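Local atomic coordinates of methylaspartate ammonia-lyase (Citrobacter amalonaticus, PDB entry 1KKO), a protein that catalyses the reversible, magnesium-dependent elimination of ammonia from (2S,3S)-3-methyl-L-aspartate to give mesaconate, as a homodimeric member of the enolase superfamily. Residues Ile316-Asp321 with Tyr347-Met353; Phe17-Ala22 with Asp37-Phe43; Arg177-Val181 with Tyr214-Leu218; Glu157-Pro161 with Val342-Leu346; Asp277-Lys281 with Asp307-Asn311. All blocks are in the same frame, centred on the assembly; numbering follows the deposited sequence.

How the interactions relate
From the N terminus, interaction 2 comes first: it closes the excursion between strands 3-18 and 47-59 of the N-terminal antiparallel sheet. The loop closed by interaction 4 is by far the longest, running from the end of helix 150-157 to helix 339-351 on the outside of the TIM barrel. Interactions 3 and 5 are both nested inside it, the former joining helices 179-186 and 209-225, the latter two loops at the C-terminal ends of barrel strands. Interaction 1 crosses interaction 4, sharing helix 339-351 with it, and Ile316 packs on Ala344. It also meets interaction 5 through the Asp318-Lys281 salt bridge and the packing of Phe319 on Cys310.

Interaction 1: residues Ile316-Asp321 with Tyr347-Met353; sequences IVDFTD and YCNKHGM
This is a buried packing contact between two successive outer helices of the TIM barrel, helices 313-321 and 339-351, which strand 327-330 separates in sequence. The segments 316-321 and 347-351 run almost parallel, their axes 10.2 Å apart at an angle of 12°, as expected of neighbouring helices in a beta/alpha barrel. Val317 lies nearest Tyr347 (CA to CA 7.1 Å) and Thr320 nearest Met353 (6.2 Å). Tyr347, with chi1 t and chi2 90°, reaches across so that Val317 CG2 sits over its ring face, 3.9 Å from the centroid. Its OH donates a short hydrogen bond to Asp321 OD1 (2.6 Å), closing the exposed edge. The CA-CB bond of Thr320 is directed toward the partner; in the m rotamer its OG1 is 2.8 Å from Ile316 O, to which it donates a hydrogen bond, while its CG2 packs against His351 CB at 3.8 Å. Deeper, Ile316 CG2 touches Cys348 SG (3.8 Å). A Schellman motif ends the second helix: Gly352 adopts phi 85°, and Met353 N bonds back to Cys348 O at 3.0 Å. The chain thereby turns so that selenomethionine Met353 brings CE to 3.7 Å from Thr320 CA. Below the pair, Ile316, Phe319, Cys348 and Met353 rest on strand 327-330, Cys348 also touches strand 354-357, and Phe319 leans on helix 281-298.

Interaction 2: residues Phe17-Ala22 with Asp37-Phe43; sequences FDDQQA and DPVTPGF
Phe43 lays its ring beneath Asp19, whose CB sits over the face 4.0 Å from the centroid, while Phe43 CE1 approaches Phe17 CB at 3.9 Å. The first segment is extended at Phe17 and Asp18, then turns into a helix at Gln20; the second is irregular, with a type II turn from Thr40 to Phe43 closed by Phe43 N to Thr40 O at 3.1 Å. Gly42 takes the positive phi (100°) of this turn. Across the segments the nearest CA pairs are Asp19-Thr40 (6.1 Å) and Ala22-Pro38 (5.6 Å). With chi1 t, the Asp19 carboxylate gathers four donors. Its OD2 accepts from Val39 N (2.8 Å) and Thr40 N (2.9 Å), and its OD1 from Thr40 OG1 (2.7 Å) and Ala22 N (3.1 Å). The last bond makes Asp19 the N-cap of helix 20-24, so one side chain both caps the helix and holds the loop. A water bridges Thr40 OG1 (2.8 Å) and Gln21 N (3.1 Å), and on the exposed side Val39 CG2 packs on Gln21 CG at 3.6 Å. The cluster sits where strand 3-18 ends beside strand 47-59: Phe17 pairs through its backbone with Gln48 and Asp19 with Val46, while Asp18 turns away to a salt bridge with Arg47.

Interaction 3: residues Arg177-Val181 with Tyr214-Leu218; sequences RYIAV and YVRWL
Val181 forms the apolar centre, its CG2 3.8 Å from Leu218 CD1 and its CG1 4.0 Å from Trp217 CZ3. It lies in the first turn of helix 179-186, facing helical residues 214-218, with Val181 and Leu218 CA atoms 7.6 Å apart. Outward comes an aromatic cluster. Tyr178, chi1 m, turns its edge to the face of the Trp217 six-membered ring (centroids 4.8 Å apart, planes at 84°), a T-shaped pair; Tyr214 in turn points its edge at the Tyr178 face in an offset edge-to-face arrangement (5.6 Å, 72°). Both Tyr214 and Trp217 have chi1 t, extending toward the other segment. Over the Tyr214 face lies Arg177 CD, 4.2 Å from the centroid, while the guanidinium continues to Ala195 O and Asp175. The polar part of the contact is the hydrogen bond from Tyr214 OH to Arg177 O (2.7 Å). The contact thus joins two outer helices of the barrel mainly by aromatic and aliphatic packing, and its one direct hydrogen bond fixes the tyrosine hydroxyl to the backbone just before helix 179-186.

Interaction 4: residues Glu157-Pro161 with Val342-Leu346; sequences EWQLP and VDAVL
Residues 157-161 leave helix 150-157 through a Schellman motif, in which Gln159 takes positive phi (54°, psi 59°) before the chain extends at Leu160 (-113°, 151°). Residues 342-346 are regular helix within helix 339-351, Leu346 N bonding to Val342 O at 3.0 Å. The backbones stay well apart, the closest CA pair being Trp158 and Val342 at 8.4 Å, so side chains bridge the gap. Trp158 is the main one: with chi1 -88° and chi2 -99° its indole projects toward the helix. Val342, chi1 t, places CG1 over the five-membered ring, 3.4 Å from the centroid and nearly on its normal, a close CH-pi contact. In the ring plane, Trp158 NE1 donates a nearly straight hydrogen bond to Asp343 OD1 (2.8 Å, 173°). Leu346, in the m,t rotamer, brings CD1 to 3.6 Å from Trp158 CD1 and 3.9 Å from Leu160 CD2, so one methyl touches both Trp158 and Leu160. Asp343 also packs on Tyr313 and Trp158 on Phe109, linking the contact to its surroundings on each segment. The segments are 181 residues apart in sequence, and the contact lies away from the magnesium and substrate sites. It packs the segment leading into the barrel against an outer barrel helix, on the periphery of the TIM-barrel fold of the enolase superfamily.

Interaction 5: residues Asp277-Lys281 with Asp307-Asn311; sequences DAGNK and DEWCN
Trp309 carries this surface contact, its side chain in the m rotamer with chi2 105° so that the indole lies along the loop 277-280. Asp277 (chi1 t, chi2 -5°) meets the ring in its plane: OD1 accepts from Trp309 NE1 at 2.9 Å, and the same OD1 accepts from Gly279 N at 2.9 Å, forming an Asx turn. Gly279, at phi 86°, and Asn280 carry the backbone past the ring. Asn280 CA sits over the face of the six-membered ring, 4.0 Å from the centroid, while Gly279 O is 3.1 Å from Trp309 CZ2. Asn280 (chi1 p) points away, capping helix 281-298 through Asp283 N. Lys281, almost fully extended, passes with its CG 3.8 Å from Trp309 O and its NZ continues to Asp318 and Asp315. The closest CA pairs are Lys281-Trp309 (5.0 Å) and Asp277-Glu308 (6.7 Å). In the other segment a type II turn from Asp307 to Cys310, closed by Cys310 N to Asp307 O at 3.0 Å, places Trp309 at positive phi (75°). The contact joins the loops after strands 270-273 and 303-306. Asp307, not itself touching 277-281, is a magnesium ligand, so the turn lies beside the metal site, at the C-terminal ends of the barrel strands where enolase-superfamily active sites lie.

Interaction 1: residues Ile316-Asp321 with Tyr347-Met353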
# COMPACT_ATOMS: atom_id res chain seq x y z
N ILE A 316 -24.39 15.56 0.29
CA ILE A 316 -24.88 14.23 0.61
C ILE A 316 -26.31 14.31 1.17
O ILE A 316 -27.18 13.52 0.80
CB ILE A 316 -23.91 13.54 1.57
CG1 ILE A 316 -22.60 13.24 0.84
CG2 ILE A 316 -24.54 12.28 2.15
CD1 ILE A 316 -21.40 13.12 1.73
N VAL A 317 -26.54 15.27 2.05
CA VAL A 317 -27.87 15.52 2.59
C VAL A 317 -28.85 15.80 1.44
O VAL A 317 -29.96 15.24 1.42
CB VAL A 317 -27.83 16.69 3.58
CG1 VAL A 317 -29.23 17.21 3.90
CG2 VAL A 317 -27.12 16.27 4.84
N ASP A 318 -28.44 16.62 0.48
CA ASP A 318 -29.32 16.99 -0.63
C ASP A 318 -29.65 15.79 -1.54
O ASP A 318 -30.81 15.62 -1.95
CB ASP A 318 -28.68 18.11 -1.45
CG ASP A 318 -28.59 19.43 -0.69
OD1 ASP A 318 -29.31 19.62 0.32
OD2 ASP A 318 -27.83 20.33 -1.05
N PHE A 319 -28.65 14.97 -1.86
CA PHE A 319 -28.91 13.79 -2.66
C PHE A 319 -29.83 12.81 -1.91
O PHE A 319 -30.68 12.16 -2.52
CB PHE A 319 -27.61 13.09 -3.07
CG PHE A 319 -26.94 13.67 -4.29
CD1 PHE A 319 -26.24 14.86 -4.23
CD2 PHE A 319 -27.00 13.00 -5.49
CE1 PHE A 319 -25.62 15.37 -5.35
CE2 PHE A 319 -26.38 13.51 -6.62
CZ PHE A 319 -25.68 14.68 -6.54
N THR A 320 -29.62 12.69 -0.61
CA THR A 320 -30.44 11.83 0.24
C THR A 320 -31.88 12.31 0.33
O THR A 320 -32.81 11.54 0.11
CB THR A 320 -29.81 11.77 1.62
OG1 THR A 320 -28.52 11.14 1.53
CG2 THR A 320 -30.63 10.89 2.57
N ASP A 321 -32.07 13.59 0.61
CA ASP A 321 -33.41 14.13 0.80
C ASP A 321 -34.25 14.01 -0.45
O ASP A 321 -35.46 13.92 -0.38
CB ASP A 321 -33.34 15.60 1.18
CG ASP A 321 -32.83 15.84 2.57
OD1 ASP A 321 -32.71 14.88 3.35
OD2 ASP A 321 -32.56 17.00 2.97
N TYR A 347 -26.54 10.35 8.68
CA TYR A 347 -27.67 10.98 8.02
C TYR A 347 -28.25 10.01 6.99
O TYR A 347 -29.47 9.82 6.90
CB TYR A 347 -27.27 12.30 7.34
CG TYR A 347 -28.46 13.10 6.90
CD1 TYR A 347 -29.04 14.02 7.75
CD2 TYR A 347 -29.02 12.92 5.65
CE1 TYR A 347 -30.15 14.75 7.37
CE2 TYR A 347 -30.13 13.62 5.27
CZ TYR A 347 -30.69 14.54 6.13
OH TYR A 347 -31.80 15.26 5.73
N CYS A 348 -27.38 9.38 6.21
CA CYS A 348 -27.82 8.40 5.23
C CYS A 348 -28.56 7.27 5.92
O CYS A 348 -29.67 6.91 5.52
CB CYS A 348 -26.63 7.82 4.47
SG CYS A 348 -25.87 8.96 3.29
N ASN A 349 -27.95 6.71 6.96
CA ASN A 349 -28.54 5.58 7.66
C ASN A 349 -29.92 5.90 8.23
O ASN A 349 -30.83 5.09 8.15
CB ASN A 349 -27.62 5.06 8.77
CG ASN A 349 -26.36 4.39 8.23
OD1 ASN A 349 -26.24 4.19 7.04
ND2 ASN A 349 -25.45 4.02 9.12
N LYS A 350 -30.07 7.10 8.78
CA LYS A 350 -31.33 7.51 9.38
C LYS A 350 -32.41 7.59 8.34
O LYS A 350 -33.58 7.28 8.63
CB LYS A 350 -31.18 8.88 10.05
CG LYS A 350 -32.47 9.39 10.69
CD LYS A 350 -32.21 10.66 11.48
CE LYS A 350 -33.50 11.29 11.98
NZ LYS A 350 -33.32 12.70 12.43
N HIS A 351 -32.05 8.01 7.14
CA HIS A 351 -33.04 8.26 6.10
C HIS A 351 -33.17 7.11 5.05
O HIS A 351 -33.94 7.22 4.10
CB HIS A 351 -32.75 9.64 5.52
CG HIS A 351 -32.84 10.74 6.54
ND1 HIS A 351 -31.75 11.30 7.15
CD2 HIS A 351 -33.92 11.33 7.11
CE1 HIS A 351 -32.13 12.22 8.01
NE2 HIS A 351 -33.45 12.26 8.00
N GLY A 352 -32.50 5.99 5.27
CA GLY A 352 -32.62 4.83 4.39
C GLY A 352 -31.74 4.81 3.15
O GLY A 352 -31.90 3.93 2.31
N MSE A 353 -30.85 5.79 3.03
CA MSE A 353 -29.88 5.87 1.94
C MSE A 353 -28.70 4.98 2.29
O MSE A 353 -28.21 5.03 3.43
CB MSE A 353 -29.39 7.30 1.77
CG MSE A 353 -28.24 7.47 0.78
SE MSE A 353 -28.73 7.05 -1.05
CE MSE A 353 -29.58 8.71 -1.49

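Interaction 2: residues Phe17-Ala22 with Asp37-Phe43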
# COMPACT_ATOMS: atom_id res chain seq x y z
N PHE A 17 -2.24 12.82 -9.21
CA PHE A 17 -3.25 13.81 -9.56
C PHE A 17 -3.35 13.80 -11.07
O PHE A 17 -2.35 14.02 -11.76
CB PHE A 17 -2.83 15.21 -9.11
CG PHE A 17 -2.80 15.39 -7.62
CD1 PHE A 17 -3.96 15.24 -6.88
CD2 PHE A 17 -1.63 15.74 -6.97
CE1 PHE A 17 -3.93 15.42 -5.51
CE2 PHE A 17 -1.63 15.93 -5.61
CZ PHE A 17 -2.77 15.76 -4.89
N ASP A 18 -4.56 13.56 -11.58
CA ASP A 18 -4.80 13.52 -13.01
C ASP A 18 -5.78 14.61 -13.39
O ASP A 18 -6.79 14.83 -12.71
CB ASP A 18 -5.43 12.19 -13.40
CG ASP A 18 -4.44 11.06 -13.48
OD1 ASP A 18 -3.22 11.30 -13.46
OD2 ASP A 18 -4.85 9.88 -13.57
N ASP A 19 -5.48 15.27 -14.50
CA ASP A 19 -6.35 16.30 -15.04
C ASP A 19 -7.44 15.57 -15.83
O ASP A 19 -7.26 15.23 -17.00
CB ASP A 19 -5.51 17.23 -15.91
CG ASP A 19 -6.30 18.37 -16.47
OD1 ASP A 19 -7.53 18.26 -16.57
OD2 ASP A 19 -5.71 19.40 -16.85
N GLN A 20 -8.55 15.28 -15.16
CA GLN A 20 -9.63 14.47 -15.73
C GLN A 20 -10.17 15.10 -17.00
O GLN A 20 -10.49 14.40 -17.95
CB GLN A 20 -10.77 14.30 -14.73
CG GLN A 20 -11.74 13.22 -15.13
CD GLN A 20 -12.84 13.04 -14.12
OE1 GLN A 20 -13.03 13.88 -13.25
NE2 GLN A 20 -13.58 11.95 -14.24
N GLN A 21 -10.25 16.42 -17.02
CA GLN A 21 -10.79 17.11 -18.18
C GLN A 21 -9.88 16.88 -19.38
O GLN A 21 -10.37 16.58 -20.46
CB GLN A 21 -10.95 18.60 -17.92
CG GLN A 21 -11.64 19.33 -19.07
CD GLN A 21 -13.05 18.81 -19.31
OE1 GLN A 21 -13.34 18.25 -20.37
NE2 GLN A 21 -13.91 18.99 -18.32
N ALA A 22 -8.57 17.04 -19.18
CA ALA A 22 -7.62 16.87 -20.28
C ALA A 22 -7.64 15.44 -20.80
O ALA A 22 -7.51 15.21 -22.01
CB ALA A 22 -6.23 17.25 -19.84
N ASP A 37 -1.06 19.47 -23.19
CA ASP A 37 -1.11 20.40 -22.08
C ASP A 37 -2.32 20.12 -21.19
O ASP A 37 -3.36 19.64 -21.67
CB ASP A 37 -1.22 21.84 -22.60
CG ASP A 37 -0.01 22.27 -23.40
OD1 ASP A 37 1.11 21.78 -23.12
OD2 ASP A 37 -0.08 23.09 -24.33
N PRO A 38 -2.20 20.41 -19.90
CA PRO A 38 -3.34 20.29 -19.01
C PRO A 38 -4.25 21.49 -19.23
O PRO A 38 -3.81 22.47 -19.84
CB PRO A 38 -2.70 20.35 -17.61
CG PRO A 38 -1.49 21.13 -17.80
CD PRO A 38 -0.99 20.87 -19.21
N VAL A 39 -5.50 21.38 -18.78
CA VAL A 39 -6.47 22.48 -18.89
C VAL A 39 -7.06 22.88 -17.53
O VAL A 39 -7.56 23.99 -17.38
CB VAL A 39 -7.63 22.13 -19.86
CG1 VAL A 39 -7.10 21.92 -21.27
CG2 VAL A 39 -8.42 20.92 -19.37
N THR A 40 -6.98 22.00 -16.55
CA THR A 40 -7.55 22.26 -15.24
C THR A 40 -6.63 23.14 -14.41
O THR A 40 -5.42 22.90 -14.33
CB THR A 40 -7.82 20.94 -14.52
OG1 THR A 40 -8.81 20.19 -15.24
CG2 THR A 40 -8.44 21.18 -13.13
N PRO A 41 -7.19 24.17 -13.79
CA PRO A 41 -6.39 25.11 -13.00
C PRO A 41 -5.56 24.40 -11.94
O PRO A 41 -6.06 23.49 -11.29
CB PRO A 41 -7.43 26.02 -12.33
CG PRO A 41 -8.73 25.75 -12.97
CD PRO A 41 -8.63 24.49 -13.77
N GLY A 42 -4.31 24.81 -11.81
CA GLY A 42 -3.40 24.23 -10.83
C GLY A 42 -2.47 23.21 -11.46
O GLY A 42 -1.31 23.09 -11.07
N PHE A 43 -2.97 22.49 -12.46
CA PHE A 43 -2.17 21.46 -13.11
C PHE A 43 -1.13 22.04 -14.04
O PHE A 43 -1.43 22.90 -14.88
CB PHE A 43 -3.05 20.50 -13.90
CG PHE A 43 -3.78 19.50 -13.05
CD1 PHE A 43 -3.30 18.20 -12.91
CD2 PHE A 43 -4.95 19.86 -12.41
CE1 PHE A 43 -3.99 17.28 -12.15
CE2 PHE A 43 -5.64 18.95 -11.64
CZ PHE A 43 -5.16 17.65 -11.50
O HOH W 1 -10.24 18.01 -14.31

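Interaction 3: residues Arg177-Val181 with Tyr214-Leu218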
# COMPACT_ATOMS: atom_id res chain seq x y z
N ARG A 177 -8.85 -4.41 -15.21
CA ARG A 177 -10.16 -4.96 -14.85
C ARG A 177 -10.35 -6.46 -15.00
O ARG A 177 -11.40 -6.99 -14.64
CB ARG A 177 -11.27 -4.20 -15.59
CG ARG A 177 -11.33 -4.43 -17.10
CD ARG A 177 -12.44 -3.63 -17.77
NE ARG A 177 -12.21 -2.22 -17.53
CZ ARG A 177 -11.33 -1.46 -18.16
NH1 ARG A 177 -10.60 -1.94 -19.16
NH2 ARG A 177 -11.19 -0.21 -17.79
N TYR A 178 -9.33 -7.16 -15.51
CA TYR A 178 -9.40 -8.61 -15.61
C TYR A 178 -8.50 -9.24 -14.55
O TYR A 178 -8.96 -10.01 -13.71
CB TYR A 178 -9.04 -9.09 -17.03
CG TYR A 178 -9.96 -8.51 -18.07
CD1 TYR A 178 -11.26 -8.99 -18.21
CD2 TYR A 178 -9.56 -7.47 -18.87
CE1 TYR A 178 -12.12 -8.45 -19.14
CE2 TYR A 178 -10.42 -6.92 -19.80
CZ TYR A 178 -11.70 -7.42 -19.93
OH TYR A 178 -12.56 -6.87 -20.87
N ILE A 179 -7.23 -8.87 -14.57
CA ILE A 179 -6.28 -9.38 -13.59
C ILE A 179 -6.70 -9.03 -12.16
O ILE A 179 -6.59 -9.86 -11.26
CB ILE A 179 -4.86 -8.85 -13.86
CG1 ILE A 179 -4.31 -9.43 -15.17
CG2 ILE A 179 -3.96 -9.14 -12.68
CD1 ILE A 179 -4.26 -10.94 -15.22
N ALA A 180 -7.17 -7.81 -11.94
CA ALA A 180 -7.52 -7.40 -10.58
C ALA A 180 -8.69 -8.20 -10.03
O ALA A 180 -8.77 -8.44 -8.83
CB ALA A 180 -7.79 -5.92 -10.51
N VAL A 181 -9.59 -8.62 -10.91
CA VAL A 181 -10.72 -9.45 -10.49
C VAL A 181 -10.22 -10.77 -9.92
O VAL A 181 -10.70 -11.23 -8.88
CB VAL A 181 -11.71 -9.66 -11.66
CG1 VAL A 181 -12.66 -10.83 -11.39
CG2 VAL A 181 -12.51 -8.40 -11.88
N TYR A 214 -18.60 -7.53 -20.32
CA TYR A 214 -17.74 -7.50 -19.14
C TYR A 214 -18.45 -8.03 -17.89
O TYR A 214 -17.87 -8.79 -17.11
CB TYR A 214 -17.19 -6.10 -18.88
CG TYR A 214 -16.32 -6.09 -17.65
CD1 TYR A 214 -15.05 -6.64 -17.68
CD2 TYR A 214 -16.79 -5.59 -16.44
CE1 TYR A 214 -14.26 -6.67 -16.56
CE2 TYR A 214 -16.00 -5.60 -15.32
CZ TYR A 214 -14.74 -6.15 -15.38
OH TYR A 214 -13.96 -6.17 -14.24
N VAL A 215 -19.70 -7.63 -17.68
CA VAL A 215 -20.43 -8.10 -16.50
C VAL A 215 -20.55 -9.62 -16.55
O VAL A 215 -20.40 -10.30 -15.53
CB VAL A 215 -21.82 -7.45 -16.37
CG1 VAL A 215 -22.55 -8.02 -15.18
CG2 VAL A 215 -21.69 -5.95 -16.20
N ARG A 216 -20.81 -10.15 -17.74
CA ARG A 216 -20.94 -11.59 -17.90
C ARG A 216 -19.60 -12.28 -17.62
O ARG A 216 -19.55 -13.31 -16.95
CB ARG A 216 -21.41 -11.92 -19.32
CG ARG A 216 -21.64 -13.40 -19.56
CD ARG A 216 -22.67 -14.01 -18.65
NE ARG A 216 -22.43 -15.43 -18.43
CZ ARG A 216 -23.38 -16.33 -18.24
NH1 ARG A 216 -24.66 -15.96 -18.23
NH2 ARG A 216 -23.05 -17.60 -18.04
N TRP A 217 -18.53 -11.69 -18.15
CA TRP A 217 -17.20 -12.23 -17.92
C TRP A 217 -16.91 -12.23 -16.43
O TRP A 217 -16.36 -13.19 -15.88
CB TRP A 217 -16.13 -11.41 -18.64
CG TRP A 217 -14.78 -11.93 -18.32
CD1 TRP A 217 -14.12 -12.94 -18.96
CD2 TRP A 217 -13.94 -11.54 -17.23
NE1 TRP A 217 -12.91 -13.18 -18.36
CE2 TRP A 217 -12.77 -12.33 -17.29
CE3 TRP A 217 -14.04 -10.57 -16.22
CZ2 TRP A 217 -11.73 -12.20 -16.37
CZ3 TRP A 217 -13.01 -10.45 -15.32
CH2 TRP A 217 -11.87 -11.25 -15.40
N LEU A 218 -17.29 -11.14 -15.77
CA LEU A 218 -17.05 -10.95 -14.35
C LEU A 218 -17.78 -11.98 -13.49
O LEU A 218 -17.17 -12.64 -12.65
CB LEU A 218 -17.46 -9.53 -13.98
CG LEU A 218 -17.50 -9.14 -12.51
CD1 LEU A 218 -16.15 -9.33 -11.86
CD2 LEU A 218 -17.96 -7.70 -12.42

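Interaction 4: residues Glu157-Pro161 with Val342-Leu346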
# COMPACT_ATOMS: atom_id res chain seq x y z
N GLU A 157 -18.36 10.36 21.34
CA GLU A 157 -18.79 11.72 21.05
C GLU A 157 -20.07 11.81 20.23
O GLU A 157 -20.75 12.83 20.28
CB GLU A 157 -17.65 12.52 20.41
CG GLU A 157 -16.46 12.64 21.36
CD GLU A 157 -15.49 13.75 21.03
OE1 GLU A 157 -15.84 14.67 20.27
OE2 GLU A 157 -14.36 13.72 21.55
N TRP A 158 -20.39 10.77 19.49
CA TRP A 158 -21.64 10.73 18.73
C TRP A 158 -22.66 9.85 19.43
O TRP A 158 -23.75 9.64 18.92
CB TRP A 158 -21.41 10.19 17.32
CG TRP A 158 -21.04 11.22 16.33
CD1 TRP A 158 -21.86 11.82 15.43
CD2 TRP A 158 -19.73 11.77 16.11
NE1 TRP A 158 -21.16 12.70 14.66
CE2 TRP A 158 -19.85 12.69 15.05
CE3 TRP A 158 -18.48 11.56 16.68
CZ2 TRP A 158 -18.76 13.42 14.57
CZ3 TRP A 158 -17.39 12.28 16.20
CH2 TRP A 158 -17.54 13.19 15.16
N GLN A 159 -22.29 9.33 20.60
CA GLN A 159 -23.20 8.49 21.37
C GLN A 159 -23.72 7.33 20.51
O GLN A 159 -24.93 7.19 20.28
CB GLN A 159 -24.37 9.33 21.92
CG GLN A 159 -23.92 10.37 22.93
CD GLN A 159 -25.05 11.26 23.44
OE1 GLN A 159 -24.81 12.16 24.24
NE2 GLN A 159 -26.27 11.01 23.00
N LEU A 160 -22.78 6.52 20.02
CA LEU A 160 -23.06 5.37 19.17
C LEU A 160 -22.71 4.09 19.91
O LEU A 160 -21.81 4.09 20.74
CB LEU A 160 -22.25 5.44 17.87
CG LEU A 160 -22.26 6.79 17.15
CD1 LEU A 160 -21.37 6.72 15.91
CD2 LEU A 160 -23.64 7.20 16.75
N PRO A 161 -23.39 2.99 19.62
CA PRO A 161 -23.22 1.77 20.42
C PRO A 161 -21.89 1.07 20.26
O PRO A 161 -21.51 0.40 21.21
CB PRO A 161 -24.34 0.87 19.88
CG PRO A 161 -24.45 1.30 18.49
CD PRO A 161 -24.40 2.80 18.56
N VAL A 342 -18.70 11.06 9.55
CA VAL A 342 -19.56 10.43 10.55
C VAL A 342 -20.98 10.98 10.40
O VAL A 342 -21.94 10.22 10.32
CB VAL A 342 -19.06 10.66 11.99
CG1 VAL A 342 -19.96 9.93 12.97
CG2 VAL A 342 -17.61 10.19 12.16
N ASP A 343 -21.11 12.29 10.34
CA ASP A 343 -22.44 12.88 10.22
C ASP A 343 -23.12 12.47 8.93
O ASP A 343 -24.32 12.21 8.92
CB ASP A 343 -22.35 14.40 10.31
CG ASP A 343 -22.06 14.90 11.70
OD1 ASP A 343 -22.40 14.20 12.68
OD2 ASP A 343 -21.50 15.99 11.89
N ALA A 344 -22.38 12.40 7.84
CA ALA A 344 -22.96 12.00 6.56
C ALA A 344 -23.45 10.55 6.59
O ALA A 344 -24.55 10.25 6.13
CB ALA A 344 -21.96 12.17 5.45
N VAL A 345 -22.64 9.64 7.13
CA VAL A 345 -23.04 8.25 7.19
C VAL A 345 -24.30 8.10 8.06
O VAL A 345 -25.25 7.40 7.69
CB VAL A 345 -21.90 7.36 7.74
CG1 VAL A 345 -22.40 5.98 8.01
CG2 VAL A 345 -20.73 7.32 6.76
N LEU A 346 -24.30 8.74 9.22
CA LEU A 346 -25.46 8.68 10.12
C LEU A 346 -26.69 9.28 9.45
O LEU A 346 -27.80 8.76 9.64
CB LEU A 346 -25.17 9.40 11.43
CG LEU A 346 -24.04 8.83 12.30
CD1 LEU A 346 -23.97 9.49 13.65
CD2 LEU A 346 -24.12 7.33 12.47

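Interaction 5: residues Asp277-Lys281 with Asp307-Asn311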
# COMPACT_ATOMS: atom_id res chain seq x y z
N ASP A 277 -23.61 12.03 -15.92
CA ASP A 277 -23.00 13.21 -15.34
C ASP A 277 -23.68 14.43 -15.97
O ASP A 277 -23.35 14.83 -17.09
CB ASP A 277 -21.50 13.25 -15.60
CG ASP A 277 -20.84 14.47 -15.00
OD1 ASP A 277 -21.54 15.36 -14.47
OD2 ASP A 277 -19.61 14.65 -15.02
N ALA A 278 -24.62 15.01 -15.24
CA ALA A 278 -25.39 16.16 -15.71
C ALA A 278 -24.63 17.48 -15.63
O ALA A 278 -25.15 18.50 -16.07
CB ALA A 278 -26.69 16.26 -14.93
N GLY A 279 -23.43 17.47 -15.07
CA GLY A 279 -22.57 18.66 -15.08
C GLY A 279 -22.77 19.68 -13.99
O GLY A 279 -22.05 20.68 -13.92
N ASN A 280 -23.74 19.45 -13.13
CA ASN A 280 -23.96 20.32 -11.99
C ASN A 280 -24.82 19.56 -11.01
O ASN A 280 -25.49 18.61 -11.37
CB ASN A 280 -24.60 21.66 -12.38
CG ASN A 280 -25.97 21.48 -12.99
OD1 ASN A 280 -26.92 21.20 -12.29
ND2 ASN A 280 -26.06 21.66 -14.30
N LYS A 281 -24.79 20.01 -9.77
CA LYS A 281 -25.48 19.33 -8.70
C LYS A 281 -27.01 19.25 -8.85
O LYS A 281 -27.57 18.16 -8.80
CB LYS A 281 -25.05 19.96 -7.39
CG LYS A 281 -25.69 19.40 -6.20
CD LYS A 281 -25.27 20.22 -5.01
CE LYS A 281 -26.11 19.90 -3.83
NZ LYS A 281 -25.75 20.76 -2.68
N ASP A 307 -22.17 9.92 -7.18
CA ASP A 307 -20.76 10.22 -6.93
C ASP A 307 -20.48 11.65 -7.38
O ASP A 307 -20.35 12.55 -6.55
CB ASP A 307 -19.90 9.20 -7.65
CG ASP A 307 -18.43 9.47 -7.52
OD1 ASP A 307 -18.00 10.15 -6.56
OD2 ASP A 307 -17.61 9.02 -8.35
N GLU A 308 -20.40 11.87 -8.69
CA GLU A 308 -20.16 13.20 -9.23
C GLU A 308 -21.18 14.21 -8.68
O GLU A 308 -22.38 13.95 -8.67
CB GLU A 308 -20.24 13.20 -10.76
CG GLU A 308 -19.35 12.20 -11.49
CD GLU A 308 -19.99 10.84 -11.74
OE1 GLU A 308 -20.92 10.45 -11.00
OE2 GLU A 308 -19.56 10.16 -12.70
N TRP A 309 -20.67 15.36 -8.26
CA TRP A 309 -21.44 16.50 -7.75
C TRP A 309 -21.98 16.27 -6.34
O TRP A 309 -22.68 17.13 -5.81
CB TRP A 309 -22.55 16.92 -8.72
CG TRP A 309 -21.94 17.23 -10.05
CD1 TRP A 309 -22.00 16.46 -11.16
CD2 TRP A 309 -21.09 18.34 -10.36
NE1 TRP A 309 -21.27 17.04 -12.17
CE2 TRP A 309 -20.70 18.20 -11.70
CE3 TRP A 309 -20.65 19.45 -9.65
CZ2 TRP A 309 -19.87 19.11 -12.34
CZ3 TRP A 309 -19.83 20.37 -10.29
CH2 TRP A 309 -19.45 20.19 -11.62
N CYS A 310 -21.61 15.14 -5.73
CA CYS A 310 -22.01 14.82 -4.36
C CYS A 310 -20.73 14.79 -3.55
O CYS A 310 -20.16 13.74 -3.31
CB CYS A 310 -22.74 13.49 -4.33
SG CYS A 310 -23.45 13.14 -2.72
N ASN A 311 -20.27 15.97 -3.14
CA ASN A 311 -18.95 16.12 -2.51
C ASN A 311 -18.96 16.33 -1.01
O ASN A 311 -18.30 15.60 -0.26
CB ASN A 311 -18.20 17.30 -3.14
CG ASN A 311 -18.02 17.16 -4.62
OD1 ASN A 311 -17.71 16.08 -5.13
ND2 ASN A 311 -18.18 18.28 -5.33